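Local coordinates for protein fluoride-specific ion channel FluC (Bordetella pertussis, PDB 5NKQ) that forms a dual-topology, double-barrelled channel that lets fluoride ions out of the cell with high specificity over chloride, lowering their toxicity, at residues 37-40 and 41-45; 118-121 and 122-126; 90-93 and 94-97; 3-6 and 7-10. All coordinates share one frame; numbering follows the deposited sequence.

Contact 1 (37-40 and 41-45). With F (fluoride ion), chain J.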
ATOM      1  N   TRP A  37      -3.983  13.746   4.162  1.00 38.08           N
ATOM      2  CA  TRP A  37      -3.032  13.596   5.259  1.00 34.87           C
ATOM      3  C   TRP A  37      -3.292  12.332   6.070  1.00 32.71           C
ATOM      4  O   TRP A  37      -2.362  11.783   6.670  1.00 35.81           O
ATOM      5  CB  TRP A  37      -3.072  14.825   6.168  1.00 33.82           C
ATOM      6  CG  TRP A  37      -2.495  16.061   5.544  1.00 39.06           C
ATOM      7  CD1 TRP A  37      -3.181  17.158   5.111  1.00 43.21           C
ATOM      8  CD2 TRP A  37      -1.111  16.323   5.277  1.00 43.44           C
ATOM      9  NE1 TRP A  37      -2.312  18.089   4.594  1.00 43.57           N
ATOM     10  CE2 TRP A  37      -1.034  17.600   4.684  1.00 46.31           C
ATOM     11  CE3 TRP A  37       0.070  15.603   5.482  1.00 50.88           C
ATOM     12  CZ2 TRP A  37       0.176  18.171   4.294  1.00 50.16           C
ATOM     13  CZ3 TRP A  37       1.272  16.174   5.095  1.00 50.62           C
ATOM     14  CH2 TRP A  37       1.315  17.444   4.508  1.00 50.03           C
ATOM     15  N   GLY A  38      -4.539  11.857   6.104  1.00 32.28           N
ATOM     16  CA  GLY A  38      -4.837  10.653   6.865  1.00 31.40           C
ATOM     17  C   GLY A  38      -4.258   9.405   6.226  1.00 34.88           C
ATOM     18  O   GLY A  38      -3.655   8.568   6.905  1.00 36.31           O
ATOM     19  N   THR A  39      -4.443   9.257   4.911  1.00 32.98           N
ATOM     20  CA  THR A  39      -3.843   8.131   4.204  1.00 32.27           C
ATOM     21  C   THR A  39      -2.324   8.181   4.285  1.00 31.79           C
ATOM     22  O   THR A  39      -1.669   7.151   4.491  1.00 33.27           O
ATOM     23  CB  THR A  39      -4.295   8.120   2.742  1.00 30.90           C
ATOM     24  OG1 THR A  39      -5.726   8.156   2.678  1.00 32.41           O
ATOM     25  CG2 THR A  39      -3.790   6.865   2.039  1.00 27.75           C
ATOM     26  N   LEU A  40      -1.746   9.373   4.127  1.00 28.28           N
ATOM     27  CA  LEU A  40      -0.296   9.512   4.209  1.00 39.05           C
ATOM     28  C   LEU A  40       0.208   9.190   5.610  1.00 38.07           C
ATOM     29  O   LEU A  40       1.240   8.527   5.765  1.00 34.33           O
ATOM     30  CB  LEU A  40       0.118  10.923   3.796  1.00 37.52           C
ATOM     31  CG  LEU A  40       1.621  11.201   3.748  1.00 39.57           C
ATOM     32  CD1 LEU A  40       2.307  10.256   2.773  1.00 38.64           C
ATOM     33  CD2 LEU A  40       1.884  12.651   3.370  1.00 41.33           C
ATOM     34  N   THR A  41      -0.509   9.646   6.641  1.00 28.53           N
ATOM     35  CA  THR A  41      -0.118   9.324   8.010  1.00 31.49           C
ATOM     36  C   THR A  41      -0.148   7.820   8.249  1.00 29.95           C
ATOM     37  O   THR A  41       0.761   7.266   8.878  1.00 33.52           O
ATOM     38  CB  THR A  41      -1.031  10.043   9.004  1.00 30.27           C
ATOM     39  OG1 THR A  41      -0.892  11.460   8.843  1.00 32.39           O
ATOM     40  CG2 THR A  41      -0.674   9.663  10.436  1.00 33.79           C
ATOM     41  N   ALA A  42      -1.179   7.140   7.741  1.00 28.20           N
ATOM     42  CA  ALA A  42      -1.271   5.695   7.919  1.00 36.95           C
ATOM     43  C   ALA A  42      -0.113   4.978   7.236  1.00 33.82           C
ATOM     44  O   ALA A  42       0.443   4.019   7.784  1.00 36.83           O
ATOM     45  CB  ALA A  42      -2.610   5.185   7.385  1.00 27.88           C
ATOM     46  N   ASN A  43       0.269   5.432   6.040  1.00 33.51           N
ATOM     47  CA  ASN A  43       1.368   4.791   5.327  1.00 34.72           C
ATOM     48  C   ASN A  43       2.714   5.127   5.959  1.00 30.68           C
ATOM     49  O   ASN A  43       3.601   4.269   6.030  1.00 34.68           O
ATOM     50  CB  ASN A  43       1.346   5.195   3.853  1.00 27.66           C
ATOM     51  CG  ASN A  43       0.241   4.504   3.077  1.00 38.77           C
ATOM     52  OD1 ASN A  43      -0.211   3.423   3.452  1.00 35.53           O
ATOM     53  ND2 ASN A  43      -0.196   5.124   1.985  1.00 39.38           N
ATOM     54  N   LEU A  44       2.885   6.366   6.423  1.00 32.37           N
ATOM     55  CA  LEU A  44       4.144   6.749   7.057  1.00 33.33           C
ATOM     56  C   LEU A  44       4.329   6.035   8.391  1.00 36.26           C
ATOM     57  O   LEU A  44       5.415   5.523   8.686  1.00 28.25           O
ATOM     58  CB  LEU A  44       4.204   8.265   7.245  1.00 35.93           C
ATOM     59  CG  LEU A  44       4.368   9.114   5.983  1.00 37.66           C
ATOM     60  CD1 LEU A  44       4.396  10.594   6.330  1.00 38.98           C
ATOM     61  CD2 LEU A  44       5.622   8.713   5.226  1.00 32.05           C
ATOM     62  N   VAL A  45       3.278   6.000   9.214  1.00 34.08           N
ATOM     63  CA  VAL A  45       3.363   5.305  10.497  1.00 31.61           C
ATOM     64  C   VAL A  45       3.562   3.811  10.280  1.00 32.64           C
ATOM     65  O   VAL A  45       4.375   3.172  10.962  1.00 31.77           O
ATOM     66  CB  VAL A  45       2.111   5.597  11.345  1.00 31.20           C
ATOM     67  CG1 VAL A  45       2.042   4.661  12.540  1.00 29.34           C
ATOM     68  CG2 VAL A  45       2.114   7.046  11.804  1.00 30.46           C
TER
HETATM   69  F     F J 202      -0.140   7.707   0.903  1.00 42.52           F
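Part of a fluoride pocket of the channel is formed by one turn of transmembrane helix 37-59, where Thr39, Leu40 and Asn43 meet a bound fluoride ion. Asn43 ND2 donates a hydrogen bond to the fluoride F over 2.8 Å. The amide CG lies beside the backbone N (chi1 -75°), which turns the group back along the helix toward Thr39. The two side chains run side by side, and Thr39 CG2 lies 4.0 Å from Asn43 ND2. Thr39 CG2 is also 3.9 Å from the fluoride F. Asn43 OD1 accepts a hydrogen bond from Thr81 N, so both ends of the amide are held and its rotation is set. Thr39 OG1 is hydrogen-bonded to Glu88 OE1. Leu40 CA lies 3.8 Å from the fluoride F. One turn along, Leu40 CG packs 3.8 Å from Leu44 CD1. Thr41 OG1 folds back to Trp37 O at 2.6 Å. Thr41 N reaches the same oxygen from the opposite face of its plane, so that carbonyl takes two bonds from one residue. Ser108 OG also binds the fluoride. The ion therefore meets an amide N-H, a hydroxyl and carbon atoms, consistent with a partly dehydrated anion.

Contact 2 (118-121 and 122-126)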
ATOM      1  N   LEU A 118      14.273   4.518   9.336  1.00 37.92           N
ATOM      2  CA  LEU A 118      14.282   5.052  10.695  1.00 40.66           C
ATOM      3  C   LEU A 118      13.804   4.011  11.699  1.00 36.31           C
ATOM      4  O   LEU A 118      14.322   3.937  12.819  1.00 37.22           O
ATOM      5  CB  LEU A 118      13.416   6.310  10.774  1.00 43.80           C
ATOM      6  CG  LEU A 118      13.997   7.588  10.170  1.00 47.99           C
ATOM      7  CD1 LEU A 118      13.000   8.731  10.279  1.00 46.48           C
ATOM      8  CD2 LEU A 118      15.309   7.950  10.850  1.00 47.50           C
ATOM      9  N   GLY A 119      12.814   3.201  11.317  1.00 32.75           N
ATOM     10  CA  GLY A 119      12.337   2.162  12.215  1.00 33.59           C
ATOM     11  C   GLY A 119      13.381   1.094  12.476  1.00 34.83           C
ATOM     12  O   GLY A 119      13.530   0.623  13.607  1.00 37.14           O
ATOM     13  N   LEU A 120      14.117   0.695  11.435  1.00 34.91           N
ATOM     14  CA  LEU A 120      15.202  -0.262  11.618  1.00 37.82           C
ATOM     15  C   LEU A 120      16.301   0.318  12.499  1.00 34.33           C
ATOM     16  O   LEU A 120      16.811  -0.362  13.397  1.00 33.47           O
ATOM     17  CB  LEU A 120      15.770  -0.678  10.261  1.00 39.20           C
ATOM     18  CG  LEU A 120      14.848  -1.457   9.321  1.00 40.42           C
ATOM     19  CD1 LEU A 120      15.425  -1.481   7.916  1.00 39.34           C
ATOM     20  CD2 LEU A 120      14.638  -2.871   9.835  1.00 38.08           C
ATOM     21  N   ALA A 121      16.672   1.579  12.262  1.00 32.84           N
ATOM     22  CA  ALA A 121      17.762   2.184  13.016  1.00 29.51           C
ATOM     23  C   ALA A 121      17.369   2.467  14.459  1.00 38.64           C
ATOM     24  O   ALA A 121      18.232   2.469  15.343  1.00 39.21           O
ATOM     25  CB  ALA A 121      18.225   3.470  12.330  1.00 29.69           C
ATOM     26  N   THR A 122      16.082   2.705  14.720  1.00 38.91           N
ATOM     27  CA  THR A 122      15.646   3.005  16.081  1.00 39.19           C
ATOM     28  C   THR A 122      15.824   1.799  16.994  1.00 38.95           C
ATOM     29  O   THR A 122      16.351   1.920  18.106  1.00 41.12           O
ATOM     30  CB  THR A 122      14.188   3.466  16.078  1.00 39.81           C
ATOM     31  OG1 THR A 122      14.059   4.646  15.277  1.00 45.19           O
ATOM     32  CG2 THR A 122      13.724   3.770  17.495  1.00 38.79           C
ATOM     33  N   VAL A 123      15.390   0.622  16.540  1.00 38.27           N
ATOM     34  CA  VAL A 123      15.496  -0.575  17.368  1.00 40.03           C
ATOM     35  C   VAL A 123      16.946  -1.031  17.469  1.00 38.39           C
ATOM     36  O   VAL A 123      17.421  -1.395  18.551  1.00 38.54           O
ATOM     37  CB  VAL A 123      14.587  -1.686  16.814  1.00 42.97           C
ATOM     38  CG1 VAL A 123      14.808  -2.986  17.572  1.00 44.53           C
ATOM     39  CG2 VAL A 123      13.131  -1.261  16.891  1.00 44.28           C
ATOM     40  N   ARG A 124      17.675  -1.017  16.349  1.00 38.56           N
ATOM     41  CA  ARG A 124      19.073  -1.434  16.370  1.00 40.62           C
ATOM     42  C   ARG A 124      19.920  -0.518  17.245  1.00 43.54           C
ATOM     43  O   ARG A 124      20.929  -0.958  17.808  1.00 47.15           O
ATOM     44  CB  ARG A 124      19.624  -1.482  14.946  1.00 44.05           C
ATOM     45  CG  ARG A 124      19.022  -2.593  14.097  1.00 51.22           C
ATOM     46  CD  ARG A 124      19.310  -2.397  12.617  1.00 55.06           C
ATOM     47  NE  ARG A 124      18.758  -3.482  11.812  1.00 58.73           N
ATOM     48  CZ  ARG A 124      18.735  -3.492  10.483  1.00 60.01           C
ATOM     49  NH1 ARG A 124      19.231  -2.468   9.801  1.00 60.97           N
ATOM     50  NH2 ARG A 124      18.213  -4.524   9.835  1.00 58.48           N
ATOM     51  N   LEU A 125      19.528   0.751  17.373  1.00 41.80           N
ATOM     52  CA  LEU A 125      20.223   1.650  18.287  1.00 42.08           C
ATOM     53  C   LEU A 125      19.933   1.287  19.739  1.00 40.38           C
ATOM     54  O   LEU A 125      20.839   1.298  20.581  1.00 42.09           O
ATOM     55  CB  LEU A 125      19.824   3.099  17.992  1.00 43.34           C
ATOM     56  CG  LEU A 125      20.437   4.277  18.761  1.00 46.90           C
ATOM     57  CD1 LEU A 125      19.635   4.602  20.014  1.00 46.69           C
ATOM     58  CD2 LEU A 125      21.900   4.022  19.105  1.00 49.71           C
ATOM     59  N   LEU A 126      18.680   0.952  20.048  1.00 39.55           N
ATOM     60  CA  LEU A 126      18.298   0.604  21.412  1.00 37.70           C
ATOM     61  C   LEU A 126      18.796  -0.772  21.838  1.00 43.84           C
ATOM     62  O   LEU A 126      18.659  -1.121  23.015  1.00 47.16           O
ATOM     63  CB  LEU A 126      16.778   0.672  21.561  1.00 34.87           C
ATOM     64  CG  LEU A 126      16.144   2.059  21.423  1.00 37.69           C
ATOM     65  CD1 LEU A 126      14.636   1.946  21.269  1.00 38.76           C
ATOM     66  CD2 LEU A 126      16.499   2.926  22.620  1.00 38.06           C
TER
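Leu118 O and Thr122 N, 2.9 Å apart, make one of the i to i+4 hydrogen bonds that carry this regular alpha-helical stretch near the end of transmembrane helix 98-126. The next bond, from Val123 N to Gly119 O, is long and weak at 3.5 Å. Those from Arg124 N to Leu120 O and from Leu125 N to Ala121 O are of ordinary length. Thr122 also turns its hydroxyl back on the turn before. Thr122 OG1 stands beside its own backbone N (chi1 -60°) and donates a hydrogen bond of 2.6 Å to Leu118 O. The amide and the hydroxyl approach that oxygen from opposite faces of the carbonyl plane, the hydroxyl from above it. The hydroxyl is bonded to Tyr48 OH as well, which links this helix to helix 37-59. Val123 faces the same neighbour and packs on Val52, Ala55 and Leu56. Leu120 and Arg124 lie side by side and point the same way. The arginine is extended from CG to NE, and its methylenes lie against Leu120 O. Leu120 also touches Val54 of helix 37-59 and Val90 of the second subunit. Its side chain covers part of one guanidinium face. Leu120 CB sits 3.9 Å from Arg124 NH1, offset toward the rim of the group, and Leu120 CD2 is equally far from Arg124 NH2.

Contact 3 (90-93 and 94-97). Unlike the reference sequence in segment 94-97: Cys94 (reference Glu).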
ATOM      1  N   VAL A  90      -4.673   8.931  -8.705  1.00 35.11           N
ATOM      2  CA  VAL A  90      -5.344   8.967 -10.003  1.00 31.84           C
ATOM      3  C   VAL A  90      -6.350  10.111 -10.052  1.00 38.70           C
ATOM      4  O   VAL A  90      -6.495  10.783 -11.082  1.00 39.17           O
ATOM      5  CB  VAL A  90      -6.006   7.606 -10.297  1.00 31.43           C
ATOM      6  CG1 VAL A  90      -7.001   7.724 -11.442  1.00 32.89           C
ATOM      7  CG2 VAL A  90      -4.944   6.568 -10.629  1.00 27.16           C
ATOM      8  N   ASP A  91      -7.046  10.364  -8.940  1.00 35.27           N
ATOM      9  CA  ASP A  91      -7.987  11.480  -8.908  1.00 37.08           C
ATOM     10  C   ASP A  91      -7.272  12.820  -9.030  1.00 41.75           C
ATOM     11  O   ASP A  91      -7.840  13.776  -9.570  1.00 40.86           O
ATOM     12  CB  ASP A  91      -8.821  11.442  -7.628  1.00 33.23           C
ATOM     13  CG  ASP A  91      -9.977  12.427  -7.661  1.00 39.68           C
ATOM     14  OD1 ASP A  91     -10.979  12.143  -8.352  1.00 40.05           O
ATOM     15  OD2 ASP A  91      -9.883  13.488  -7.008  1.00 39.86           O
ATOM     16  N   MET A  92      -6.037  12.913  -8.534  1.00 42.65           N
ATOM     17  CA  MET A  92      -5.258  14.128  -8.741  1.00 42.06           C
ATOM     18  C   MET A  92      -4.869  14.295 -10.204  1.00 41.71           C
ATOM     19  O   MET A  92      -4.810  15.424 -10.705  1.00 45.19           O
ATOM     20  CB  MET A  92      -4.007  14.114  -7.861  1.00 40.61           C
ATOM     21  CG  MET A  92      -4.286  14.095  -6.366  1.00 41.62           C
ATOM     22  SD  MET A  92      -2.771  14.020  -5.388  1.00 42.74           S
ATOM     23  CE  MET A  92      -3.436  13.959  -3.727  1.00 40.78           C
ATOM     24  N   LEU A  93      -4.613  13.188 -10.905  1.00 41.55           N
ATOM     25  CA  LEU A  93      -4.189  13.273 -12.299  1.00 42.49           C
ATOM     26  C   LEU A  93      -5.324  13.744 -13.199  1.00 46.10           C
ATOM     27  O   LEU A  93      -5.108  14.563 -14.100  1.00 50.41           O
ATOM     28  CB  LEU A  93      -3.654  11.920 -12.767  1.00 36.00           C
ATOM     29  CG  LEU A  93      -2.344  11.459 -12.127  1.00 36.59           C
ATOM     30  CD1 LEU A  93      -1.994  10.051 -12.575  1.00 37.12           C
ATOM     31  CD2 LEU A  93      -1.218  12.425 -12.464  1.00 36.30           C
ATOM     32  N   CYS A  94      -6.540  13.239 -12.978  1.00 45.11           N
ATOM     33  CA  CYS A  94      -7.670  13.664 -13.795  1.00 49.33           C
ATOM     34  C   CYS A  94      -8.094  15.095 -13.491  1.00 46.13           C
ATOM     35  O   CYS A  94      -8.770  15.715 -14.317  1.00 45.45           O
ATOM     36  CB  CYS A  94      -8.852  12.711 -13.606  1.00 55.99           C
ATOM     37  SG  CYS A  94      -9.543  12.683 -11.943  1.00 66.41           S
ATOM     38  N   ARG A  95      -7.715  15.630 -12.329  1.00 44.54           N
ATOM     39  CA  ARG A  95      -7.953  17.037 -12.031  1.00 41.26           C
ATOM     40  C   ARG A  95      -6.960  17.958 -12.727  1.00 44.79           C
ATOM     41  O   ARG A  95      -7.244  19.151 -12.879  1.00 46.05           O
ATOM     42  CB  ARG A  95      -7.889  17.280 -10.522  1.00 34.23           C
ATOM     43  CG  ARG A  95      -9.113  16.821  -9.754  1.00 35.39           C
ATOM     44  CD  ARG A  95      -8.825  16.804  -8.263  1.00 35.55           C
ATOM     45  NE  ARG A  95      -8.300  18.082  -7.792  1.00 36.16           N
ATOM     46  CZ  ARG A  95      -7.539  18.222  -6.711  1.00 40.92           C
ATOM     47  NH1 ARG A  95      -7.203  17.157  -5.994  1.00 39.66           N
ATOM     48  NH2 ARG A  95      -7.104  19.422  -6.352  1.00 37.34           N
ATOM     49  N   GLY A  96      -5.809  17.437 -13.145  1.00 47.43           N
ATOM     50  CA  GLY A  96      -4.795  18.230 -13.804  1.00 50.17           C
ATOM     51  C   GLY A  96      -3.687  18.740 -12.909  1.00 51.79           C
ATOM     52  O   GLY A  96      -2.777  19.414 -13.407  1.00 54.43           O
ATOM     53  N   VAL A  97      -3.732  18.450 -11.609  1.00 47.98           N
ATOM     54  CA  VAL A  97      -2.685  18.884 -10.692  1.00 45.86           C
ATOM     55  C   VAL A  97      -1.554  17.863 -10.707  1.00 46.21           C
ATOM     56  O   VAL A  97      -1.358  17.114  -9.743  1.00 44.66           O
ATOM     57  CB  VAL A  97      -3.240  19.099  -9.270  1.00 43.65           C
ATOM     58  CG1 VAL A  97      -3.940  20.446  -9.178  1.00 46.97           C
ATOM     59  CG2 VAL A  97      -4.203  17.982  -8.888  1.00 38.87           C
TER
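Met92 and Val97 pack together where helix 83-95 ends, with Met92 CB 4.0 Å from Val97 CG2. This is the close side of the contact. Val97 CG2 also sits 3.2 Å from Met92 O, and it covers the centre of one face of the Arg95 guanidinium. Its place between the backbone N and the carbonyl carbon (chi1 -80° for CG1) turns it inward to both. The extended Met92 side chain also touches Thr100, Ala101 and Tyr104 of helix 98-126. The Asp91-Arg95 pair is polar and less closely matched. Their charged atoms do not meet: Asp91 OD2 is 4.7 Å from Arg95 NH1. Arg95 bends at chi3 (53°), and Arg95 CD is what approaches Asp91 OD2, at 3.7 Å. Both charges find partners on the chain of another protein: an acidic side chain there forms a salt bridge with Arg95 NH2, and an aromatic one hydrogen-bonds to Asp91 OD2. The solvent side belongs to Cys94 and Gly96. Cys94, which replaces the reference Glu, has its SG 3.1 Å from Asp91 O. Past Cys94 the backbone bonds weaken, and the N atoms of Arg95, Gly96 and Val97 all reach weakly to Met92 O. Gly96 N still bonds Leu93 O at 3.1 Å. Positive phi at Gly96 (97°) with two bonds back into the last turn is a Schellman motif, here closing helix 83-95 just before helix 98-126.

Contact 4 (3-6 and 7-10)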
ATOM      1  N   THR A   3       2.592 -22.969   9.445  1.00 47.23           N
ATOM      2  CA  THR A   3       2.300 -21.656   8.877  1.00 51.33           C
ATOM      3  C   THR A   3       0.847 -21.569   8.424  1.00 47.08           C
ATOM      4  O   THR A   3       0.100 -20.682   8.851  1.00 42.75           O
ATOM      5  CB  THR A   3       3.247 -21.365   7.709  1.00 56.58           C
ATOM      6  OG1 THR A   3       4.604 -21.412   8.165  1.00 58.41           O
ATOM      7  CG2 THR A   3       2.962 -19.990   7.123  1.00 57.21           C
ATOM      8  N   TYR A   4       0.430 -22.490   7.554  1.00 45.89           N
ATOM      9  CA  TYR A   4      -0.943 -22.532   7.054  1.00 45.89           C
ATOM     10  C   TYR A   4      -1.809 -23.237   8.096  1.00 45.30           C
ATOM     11  O   TYR A   4      -2.144 -24.419   7.987  1.00 51.44           O
ATOM     12  CB  TYR A   4      -0.992 -23.231   5.700  1.00 52.31           C
ATOM     13  CG  TYR A   4      -2.248 -22.966   4.902  1.00 60.97           C
ATOM     14  CD1 TYR A   4      -2.508 -21.706   4.378  1.00 64.30           C
ATOM     15  CD2 TYR A   4      -3.164 -23.981   4.653  1.00 64.84           C
ATOM     16  CE1 TYR A   4      -3.652 -21.460   3.642  1.00 67.29           C
ATOM     17  CE2 TYR A   4      -4.311 -23.743   3.917  1.00 68.56           C
ATOM     18  CZ  TYR A   4      -4.550 -22.482   3.414  1.00 68.65           C
ATOM     19  OH  TYR A   4      -5.689 -22.240   2.682  1.00 69.34           O
ATOM     20  N   ALA A   5      -2.173 -22.484   9.130  1.00 39.24           N
ATOM     21  CA  ALA A   5      -2.914 -23.001  10.269  1.00 35.73           C
ATOM     22  C   ALA A   5      -4.076 -22.079  10.605  1.00 37.66           C
ATOM     23  O   ALA A   5      -4.006 -20.871  10.354  1.00 39.75           O
ATOM     24  CB  ALA A   5      -2.003 -23.151  11.496  1.00 31.29           C
ATOM     25  N   PRO A   6      -5.158 -22.619  11.173  1.00 37.53           N
ATOM     26  CA  PRO A   6      -6.318 -21.767  11.486  1.00 39.19           C
ATOM     27  C   PRO A   6      -6.027 -20.688  12.513  1.00 41.61           C
ATOM     28  O   PRO A   6      -6.653 -19.621  12.466  1.00 45.74           O
ATOM     29  CB  PRO A   6      -7.362 -22.770  11.999  1.00 39.90           C
ATOM     30  CG  PRO A   6      -6.570 -23.956  12.441  1.00 40.05           C
ATOM     31  CD  PRO A   6      -5.409 -24.033  11.498  1.00 37.90           C
ATOM     32  N   LEU A   7      -5.100 -20.927  13.444  1.00 38.48           N
ATOM     33  CA  LEU A   7      -4.759 -19.899  14.421  1.00 40.68           C
ATOM     34  C   LEU A   7      -4.108 -18.691  13.758  1.00 39.15           C
ATOM     35  O   LEU A   7      -4.298 -17.557  14.213  1.00 39.91           O
ATOM     36  CB  LEU A   7      -3.834 -20.474  15.493  1.00 43.94           C
ATOM     37  CG  LEU A   7      -3.454 -19.529  16.636  1.00 51.48           C
ATOM     38  CD1 LEU A   7      -4.628 -19.329  17.583  1.00 55.24           C
ATOM     39  CD2 LEU A   7      -2.230 -20.038  17.381  1.00 54.38           C
ATOM     40  N   ASN A   8      -3.346 -18.911  12.684  1.00 36.15           N
ATOM     41  CA  ASN A   8      -2.705 -17.799  11.993  1.00 35.56           C
ATOM     42  C   ASN A   8      -3.715 -16.948  11.235  1.00 36.12           C
ATOM     43  O   ASN A   8      -3.539 -15.728  11.134  1.00 38.84           O
ATOM     44  CB  ASN A   8      -1.628 -18.323  11.044  1.00 38.37           C
ATOM     45  CG  ASN A   8      -0.472 -18.969  11.781  1.00 38.89           C
ATOM     46  OD1 ASN A   8      -0.197 -18.640  12.936  1.00 41.69           O
ATOM     47  ND2 ASN A   8       0.216 -19.890  11.117  1.00 37.64           N
ATOM     48  N   PHE A   9      -4.770 -17.565  10.695  1.00 35.26           N
ATOM     49  CA  PHE A   9      -5.819 -16.790  10.041  1.00 34.12           C
ATOM     50  C   PHE A   9      -6.524 -15.876  11.032  1.00 35.60           C
ATOM     51  O   PHE A   9      -6.832 -14.721  10.714  1.00 33.68           O
ATOM     52  CB  PHE A   9      -6.823 -17.724   9.364  1.00 33.93           C
ATOM     53  CG  PHE A   9      -6.362 -18.251   8.036  1.00 37.47           C
ATOM     54  CD1 PHE A   9      -5.590 -19.398   7.959  1.00 41.78           C
ATOM     55  CD2 PHE A   9      -6.703 -17.599   6.863  1.00 40.28           C
ATOM     56  CE1 PHE A   9      -5.163 -19.884   6.737  1.00 43.95           C
ATOM     57  CE2 PHE A   9      -6.279 -18.079   5.638  1.00 42.81           C
ATOM     58  CZ  PHE A   9      -5.509 -19.223   5.574  1.00 44.56           C
ATOM     59  N   ILE A  10      -6.786 -16.374  12.243  1.00 38.88           N
ATOM     60  CA  ILE A  10      -7.409 -15.545  13.269  1.00 36.96           C
ATOM     61  C   ILE A  10      -6.475 -14.415  13.682  1.00 33.35           C
ATOM     62  O   ILE A  10      -6.902 -13.266  13.843  1.00 36.59           O
ATOM     63  CB  ILE A  10      -7.819 -16.410  14.474  1.00 42.52           C
ATOM     64  CG1 ILE A  10      -8.772 -17.523  14.032  1.00 48.47           C
ATOM     65  CG2 ILE A  10      -8.463 -15.554  15.553  1.00 42.42           C
ATOM     66  CD1 ILE A  10      -9.198 -18.441  15.156  1.00 52.74           C
TER
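Thr3 O and Asn8 ND2 are modelled only 2.4 Å apart, a very short distance for a hydrogen bond, so the exact length is doubtful. The bond belongs to the N-terminal start of transmembrane helix 6-30, where Ala5 holds the N-cap position. Asn8 CG stands beside its own backbone N (chi1 -66°). This sends the amide back past the helix start to the incoming chain. Asn8 ND2 also makes a weak hydrogen bond to Leu2 O. Asn8 is buried, and its side chain also touches Trp66 and Leu69 of helix 65-79. Between Thr3 and Ala5 the chain makes an inverse gamma turn centred on Tyr4. Ala5 O then receives two weak bonds from the first turn, one from Asn8 N at 3.1 Å and one from Phe9 N at 3.4 Å. Ile10 N continues the series to Pro6 O. The Tyr4 ring also meets Phe9. The two rings form an offset edge-to-face pair, with centroids 5.4 Å apart and planes at 78°. Phe9 offers the edge and Tyr4 the face. Phe9 also meets Trp21 and Trp24 of the second subunit edge-to-face, and its backbone O accepts a bond from that Trp21. Thus the helix start is part of the subunit interface. Two neighbours lie near the plane of the Phe9 ring, at its edge. Tyr4 CE1 is 3.5 Å from Phe9 CZ, and Ala5 O is 3.2 Å from Phe9 CD1.

From the N terminus, contact 4 comes first and turns the leading loop into helix 6-30, beside helix 65-79 and the second subunit. Contact 1 follows at the start of helix 37-59, in the buried fluoride pocket. Contact 3 ends helix 83-95 and leads by a short turn into helix 98-126. Contact 2 lies near the far end of that last helix, where it faces helix 37-59. All four are local and in series, so none nests in or crosses another, and none closes a long loop. Contacts 2 and 3 lie on opposite sides of the chain's centre, about 37 Å apart between centres. Contact 1 lies about 20 Å from each, again between centres.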